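Local coordinates for protein tryptophan halogenase superfamily (Brevundimonas sp. BAL3, PDB 6FRL) that probably catalyses flavin-dependent halogenation of an aromatic substrate, preferring bromination over chlorination, at residues 137-148 and 490-500. Residues are numbered along the deposited sequence; the frame is centred on the assembly and turned at random.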
ATOM      1  N   LEU B 137       9.068  -9.581 -20.912  1.00 26.45           N
ATOM      2  CA  LEU B 137       8.600  -9.337 -22.268  1.00 27.25           C
ATOM      3  C   LEU B 137       8.843  -7.893 -22.656  1.00 29.07           C
ATOM      4  O   LEU B 137       9.294  -7.605 -23.771  1.00 29.62           O
ATOM      5  CB  LEU B 137       7.129  -9.704 -22.400  1.00 27.96           C
ATOM      6  CG  LEU B 137       6.390  -9.362 -23.685  1.00 30.57           C
ATOM      7  CD1 LEU B 137       7.115  -9.944 -24.885  1.00 32.26           C
ATOM      8  CD2 LEU B 137       4.956  -9.875 -23.616  1.00 29.47           C
ATOM      9  N   GLY B 138       8.584  -6.982 -21.722  1.00 30.84           N
ATOM     10  CA  GLY B 138       8.789  -5.553 -21.973  1.00 30.78           C
ATOM     11  C   GLY B 138      10.202  -5.273 -22.434  1.00 30.76           C
ATOM     12  O   GLY B 138      10.422  -4.632 -23.492  1.00 34.75           O
ATOM     13  N   ALA B 139      11.158  -5.774 -21.648  1.00 29.79           N
ATOM     14  CA  ALA B 139      12.583  -5.556 -21.890  1.00 28.72           C
ATOM     15  C   ALA B 139      13.037  -6.184 -23.187  1.00 29.46           C
ATOM     16  O   ALA B 139      13.766  -5.566 -23.947  1.00 30.48           O
ATOM     17  CB  ALA B 139      13.398  -6.110 -20.746  1.00 29.73           C
ATOM     18  N   ALA B 140      12.601  -7.420 -23.428  1.00 31.72           N
ATOM     19  CA  ALA B 140      12.892  -8.154 -24.684  1.00 30.10           C
ATOM     20  C   ALA B 140      12.348  -7.413 -25.913  1.00 30.21           C
ATOM     21  O   ALA B 140      13.042  -7.298 -26.919  1.00 28.25           O
ATOM     22  CB  ALA B 140      12.328  -9.578 -24.617  1.00 28.02           C
ATOM     23  N   LEU B 141      11.111  -6.919 -25.825  1.00 31.44           N
ATOM     24  CA  LEU B 141      10.519  -6.095 -26.904  1.00 30.83           C
ATOM     25  C   LEU B 141      11.330  -4.810 -27.108  1.00 31.37           C
ATOM     26  O   LEU B 141      11.613  -4.456 -28.231  1.00 33.02           O
ATOM     27  CB  LEU B 141       9.050  -5.760 -26.607  1.00 32.17           C
ATOM     28  CG  LEU B 141       7.937  -6.801 -26.757  1.00 29.94           C
ATOM     29  CD1 LEU B 141       6.631  -6.329 -26.123  1.00 30.12           C
ATOM     30  CD2 LEU B 141       7.666  -7.086 -28.200  1.00 30.40           C
ATOM     31  N   ALA B 142      11.728  -4.118 -26.041  1.00 31.95           N
ATOM     32  CA  ALA B 142      12.551  -2.903 -26.221  1.00 34.45           C
ATOM     33  C   ALA B 142      13.890  -3.188 -26.913  1.00 36.48           C
ATOM     34  O   ALA B 142      14.288  -2.467 -27.841  1.00 39.16           O
ATOM     35  CB  ALA B 142      12.802  -2.194 -24.891  1.00 33.85           C
ATOM     36  N   ALA B 143      14.597  -4.219 -26.448  1.00 37.58           N
ATOM     37  CA  ALA B 143      15.877  -4.637 -27.068  1.00 34.55           C
ATOM     38  C   ALA B 143      15.701  -5.103 -28.535  1.00 33.94           C
ATOM     39  O   ALA B 143      16.576  -4.866 -29.353  1.00 32.76           O
ATOM     40  CB  ALA B 143      16.519  -5.741 -26.254  1.00 33.73           C
ATOM     41  N   GLY B 144      14.554  -5.720 -28.865  1.00 32.52           N
ATOM     42  CA  GLY B 144      14.255  -6.143 -30.218  1.00 29.50           C
ATOM     43  C   GLY B 144      13.745  -5.100 -31.206  1.00 30.92           C
ATOM     44  O   GLY B 144      13.350  -5.453 -32.327  1.00 31.00           O
ATOM     45  N   GLY B 145      13.734  -3.826 -30.823  1.00 31.58           N
ATOM     46  CA  GLY B 145      13.091  -2.770 -31.623  1.00 31.62           C
ATOM     47  C   GLY B 145      11.626  -3.046 -31.974  1.00 32.22           C
ATOM     48  O   GLY B 145      11.147  -2.536 -32.979  1.00 33.48           O
ATOM     49  N   LYS B 146      10.926  -3.840 -31.161  1.00 31.33           N
ATOM     50  CA  LYS B 146       9.519  -4.207 -31.402  1.00 34.02           C
ATOM     51  C   LYS B 146       8.532  -3.397 -30.551  1.00 34.06           C
ATOM     52  O   LYS B 146       8.931  -2.717 -29.584  1.00 34.77           O
ATOM     53  CB  LYS B 146       9.284  -5.709 -31.147  1.00 35.20           C
ATOM     54  CG  LYS B 146      10.148  -6.688 -31.948  1.00 37.14           C
ATOM     55  CD  LYS B 146      10.362  -6.279 -33.423  1.00 39.68           C
ATOM     56  CE  LYS B 146      11.165  -7.298 -34.262  1.00 38.13           C
ATOM     57  NZ  LYS B 146      10.579  -8.667 -34.178  1.00 35.77           N
ATOM     58  N   PHE B 147       7.264  -3.433 -30.974  1.00 33.49           N
ATOM     59  CA  PHE B 147       6.133  -2.893 -30.224  1.00 34.41           C
ATOM     60  C   PHE B 147       4.780  -3.545 -30.562  1.00 33.38           C
ATOM     61  O   PHE B 147       4.442  -3.740 -31.735  1.00 36.04           O
ATOM     62  CB  PHE B 147       5.981  -1.358 -30.384  1.00 34.84           C
ATOM     63  CG  PHE B 147       4.867  -0.791 -29.523  1.00 35.23           C
ATOM     64  CD1 PHE B 147       5.088  -0.487 -28.193  1.00 36.84           C
ATOM     65  CD2 PHE B 147       3.562  -0.673 -30.020  1.00 36.41           C
ATOM     66  CE1 PHE B 147       4.044   0.017 -27.394  1.00 40.47           C
ATOM     67  CE2 PHE B 147       2.522  -0.198 -29.227  1.00 38.01           C
ATOM     68  CZ  PHE B 147       2.755   0.152 -27.912  1.00 40.03           C
ATOM     69  N   THR B 148       3.991  -3.820 -29.524  1.00 33.33           N
ATOM     70  CA  THR B 148       2.576  -4.205 -29.662  1.00 33.06           C
ATOM     71  C   THR B 148       1.804  -3.771 -28.413  1.00 32.75           C
ATOM     72  O   THR B 148       2.359  -3.702 -27.301  1.00 30.44           O
ATOM     73  CB  THR B 148       2.392  -5.725 -29.911  1.00 32.96           C
ATOM     74  OG1 THR B 148       1.054  -5.997 -30.303  1.00 34.39           O
ATOM     75  CG2 THR B 148       2.703  -6.583 -28.662  1.00 33.78           C
ATOM     76  N   LEU B 490       7.623 -14.861 -28.932  1.00 35.17           N
ATOM     77  CA  LEU B 490       6.605 -13.807 -28.960  1.00 35.70           C
ATOM     78  C   LEU B 490       7.229 -12.503 -29.508  1.00 35.05           C
ATOM     79  O   LEU B 490       6.679 -11.874 -30.425  1.00 38.71           O
ATOM     80  CB  LEU B 490       6.016 -13.626 -27.546  1.00 39.13           C
ATOM     81  CG  LEU B 490       4.921 -12.568 -27.290  1.00 40.36           C
ATOM     82  CD1 LEU B 490       3.850 -12.527 -28.382  1.00 41.13           C
ATOM     83  CD2 LEU B 490       4.268 -12.864 -25.953  1.00 38.36           C
ATOM     84  N   VAL B 491       8.401 -12.131 -28.987  1.00 32.78           N
ATOM     85  CA  VAL B 491       9.134 -10.979 -29.527  1.00 33.22           C
ATOM     86  C   VAL B 491       9.401 -11.121 -31.002  1.00 29.70           C
ATOM     87  O   VAL B 491       9.224 -10.178 -31.738  1.00 32.51           O
ATOM     88  CB  VAL B 491      10.488 -10.716 -28.789  1.00 32.46           C
ATOM     89  CG1 VAL B 491      11.342  -9.686 -29.507  1.00 31.13           C
ATOM     90  CG2 VAL B 491      10.254 -10.200 -27.385  1.00 32.84           C
ATOM     91  N   ALA B 492       9.857 -12.294 -31.409  1.00 31.30           N
ATOM     92  CA  ALA B 492      10.316 -12.558 -32.783  1.00 30.99           C
ATOM     93  C   ALA B 492       9.215 -12.317 -33.799  1.00 31.21           C
ATOM     94  O   ALA B 492       9.447 -11.720 -34.870  1.00 29.48           O
ATOM     95  CB  ALA B 492      10.853 -13.971 -32.908  1.00 29.20           C
ATOM     96  N   ARG B 493       8.005 -12.724 -33.434  1.00 30.67           N
ATOM     97  CA  ARG B 493       6.871 -12.553 -34.321  1.00 33.36           C
ATOM     98  C   ARG B 493       6.076 -11.248 -34.177  1.00 34.88           C
ATOM     99  O   ARG B 493       5.036 -11.091 -34.815  1.00 36.37           O
ATOM    100  CB  ARG B 493       5.960 -13.758 -34.220  1.00 34.83           C
ATOM    101  CG  ARG B 493       5.195 -13.912 -32.930  1.00 37.01           C
ATOM    102  CD  ARG B 493       4.533 -15.275 -32.938  1.00 37.73           C
ATOM    103  NE  ARG B 493       4.172 -15.645 -31.592  1.00 41.98           N
ATOM    104  CZ  ARG B 493       4.685 -16.617 -30.851  1.00 36.31           C
ATOM    105  NH1 ARG B 493       5.620 -17.428 -31.290  1.00 39.29           N
ATOM    106  NH2 ARG B 493       4.219 -16.765 -29.627  1.00 35.52           N
ATOM    107  N   THR B 494       6.575 -10.294 -33.392  1.00 33.64           N
ATOM    108  CA  THR B 494       5.877  -9.043 -33.160  1.00 31.77           C
ATOM    109  C   THR B 494       6.411  -8.015 -34.161  1.00 31.15           C
ATOM    110  O   THR B 494       7.608  -8.009 -34.480  1.00 31.30           O
ATOM    111  CB  THR B 494       6.013  -8.642 -31.673  1.00 33.64           C
ATOM    112  OG1 THR B 494       5.264  -9.584 -30.883  1.00 34.09           O
ATOM    113  CG2 THR B 494       5.467  -7.264 -31.399  1.00 35.50           C
ATOM    114  N   PRO B 495       5.536  -7.129 -34.676  1.00 32.06           N
ATOM    115  CA  PRO B 495       6.064  -6.129 -35.627  1.00 30.96           C
ATOM    116  C   PRO B 495       7.055  -5.140 -35.025  1.00 32.03           C
ATOM    117  O   PRO B 495       7.172  -5.038 -33.819  1.00 33.05           O
ATOM    118  CB  PRO B 495       4.810  -5.391 -36.122  1.00 31.20           C
ATOM    119  CG  PRO B 495       3.699  -5.824 -35.237  1.00 31.89           C
ATOM    120  CD  PRO B 495       4.061  -7.126 -34.624  1.00 31.01           C
ATOM    121  N   GLU B 496       7.766  -4.423 -35.879  1.00 35.61           N
ATOM    122  CA  GLU B 496       8.708  -3.424 -35.441  1.00 39.65           C
ATOM    123  C   GLU B 496       7.955  -2.212 -34.918  1.00 41.83           C
ATOM    124  O   GLU B 496       6.788  -1.984 -35.233  1.00 39.97           O
ATOM    125  CB  GLU B 496       9.602  -2.970 -36.580  1.00 44.97           C
ATOM    126  CG  GLU B 496      10.510  -4.026 -37.196  1.00 54.73           C
ATOM    127  CD  GLU B 496      11.249  -3.526 -38.440  1.00 60.41           C
ATOM    128  OE1 GLU B 496      11.555  -2.307 -38.536  1.00 64.30           O
ATOM    129  OE2 GLU B 496      11.527  -4.359 -39.339  1.00 69.23           O
ATOM    130  N   HIS B 497       8.673  -1.416 -34.146  1.00 41.19           N
ATOM    131  CA  HIS B 497       8.217  -0.109 -33.678  1.00 38.23           C
ATOM    132  C   HIS B 497       7.688   0.718 -34.858  1.00 40.25           C
ATOM    133  O   HIS B 497       6.600   1.299 -34.769  1.00 46.20           O
ATOM    134  CB  HIS B 497       9.382   0.598 -32.927  1.00 34.15           C
ATOM    135  CG  HIS B 497       8.990   1.841 -32.191  1.00 31.60           C
ATOM    136  ND1 HIS B 497       9.903   2.816 -31.854  1.00 32.14           N
ATOM    137  CD2 HIS B 497       7.796   2.263 -31.708  1.00 33.03           C
ATOM    138  CE1 HIS B 497       9.287   3.791 -31.208  1.00 32.33           C
ATOM    139  NE2 HIS B 497       8.004   3.488 -31.119  1.00 31.95           N
ATOM    140  N   ALA B 498       8.424   0.730 -35.972  1.00 39.69           N
ATOM    141  CA  ALA B 498       8.082   1.565 -37.132  1.00 37.67           C
ATOM    142  C   ALA B 498       6.683   1.322 -37.666  1.00 38.44           C
ATOM    143  O   ALA B 498       6.060   2.277 -38.126  1.00 44.07           O
ATOM    144  CB  ALA B 498       9.109   1.408 -38.247  1.00 34.01           C
ATOM    145  N   GLN B 499       6.181   0.083 -37.602  1.00 36.26           N
ATOM    146  CA  GLN B 499       4.830  -0.230 -38.130  1.00 33.62           C
ATOM    147  C   GLN B 499       3.682   0.457 -37.359  1.00 36.17           C
ATOM    148  O   GLN B 499       2.664   0.840 -37.948  1.00 39.55           O
ATOM    149  CB  GLN B 499       4.577  -1.746 -38.145  1.00 31.07           C
ATOM    150  CG  GLN B 499       3.202  -2.155 -38.678  1.00 30.45           C
ATOM    151  CD  GLN B 499       3.067  -3.663 -38.828  1.00 31.93           C
ATOM    152  OE1 GLN B 499       3.903  -4.308 -39.491  1.00 33.38           O
ATOM    153  NE2 GLN B 499       2.045  -4.247 -38.188  1.00 26.88           N
ATOM    154  N   PHE B 500       3.832   0.556 -36.038  1.00 38.53           N
ATOM    155  CA  PHE B 500       2.861   1.230 -35.182  1.00 35.47           C
ATOM    156  C   PHE B 500       2.872   2.729 -35.426  1.00 34.69           C
ATOM    157  O   PHE B 500       1.828   3.364 -35.394  1.00 33.01           O
ATOM    158  CB  PHE B 500       3.195   0.965 -33.722  1.00 34.25           C
ATOM    159  CG  PHE B 500       2.136   1.420 -32.781  1.00 32.45           C
ATOM    160  CD1 PHE B 500       1.016   0.608 -32.531  1.00 31.76           C
ATOM    161  CD2 PHE B 500       2.236   2.634 -32.148  1.00 31.54           C
ATOM    162  CE1 PHE B 500       0.019   1.015 -31.678  1.00 31.00           C
ATOM    163  CE2 PHE B 500       1.238   3.043 -31.274  1.00 30.45           C
ATOM    164  CZ  PHE B 500       0.142   2.223 -31.035  1.00 30.22           C
TER
HETATM  165  O   HOH W   1      11.419 -10.209 -36.063  1.00 37.66           O
HETATM  166  O   HOH W   2       4.656  -2.122 -33.969  1.00 29.32           O
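G145 O accepts H497 N at 3.0 Å in a nearly straight bond, and F147 N in turn donates to P495 O at 3.3 Å. These two backbone bonds flank a single beta bridge between K146 and E496, whose CA atoms lie 4.2 Å apart. A water donates to both F147 O and E496 O, spanning the two backbones beside the bridge. K146 lays its aliphatic chain along the carbonyls of T494 and P495, then bends at chi2 and chi4 to bring NZ to the end of helix 473-492. There NZ bonds T494 O at 3.1 Å, in the carbonyl plane, and V491 O at 3.2 Å; T494 N reaches V491 O from the opposite face. A second water links NZ to A492 O. Replacing K146 by alanine would take away the ammonium, and T494 O and V491 O would probably each lose a donor, with V491 CG1 left without the CG methylene beside it. Helix 137-143 ends in a Schellman motif, with K146 N bonded to L141 O and G145 at positive phi, and this turn of the flavin-dependent halogenase is joined to the linker between helices 473-492 and 497-502, near the C-terminus. V491 pushes CG2 against A140 CB (3.5 Å), while L137 and L141 pass alongside it. T494 CG2 meets L141 CD2, F147 O and T148 CB, and its OG1 turns back to L490 O. F147 swings its ring away from the backbone N (chi1 -176°), which sets the CD2-CE2 edge over the face of F500: CE2 sits above the ring centre, planes at 59° in an edge-to-face pair. The side chains of F147 and F500 both pack on C84 of strand 83-85, and W163 meets F147 edge-to-face. Nearby, H497 fastens its imidazole through ND1 to P264 O and through NE2 to C84 N.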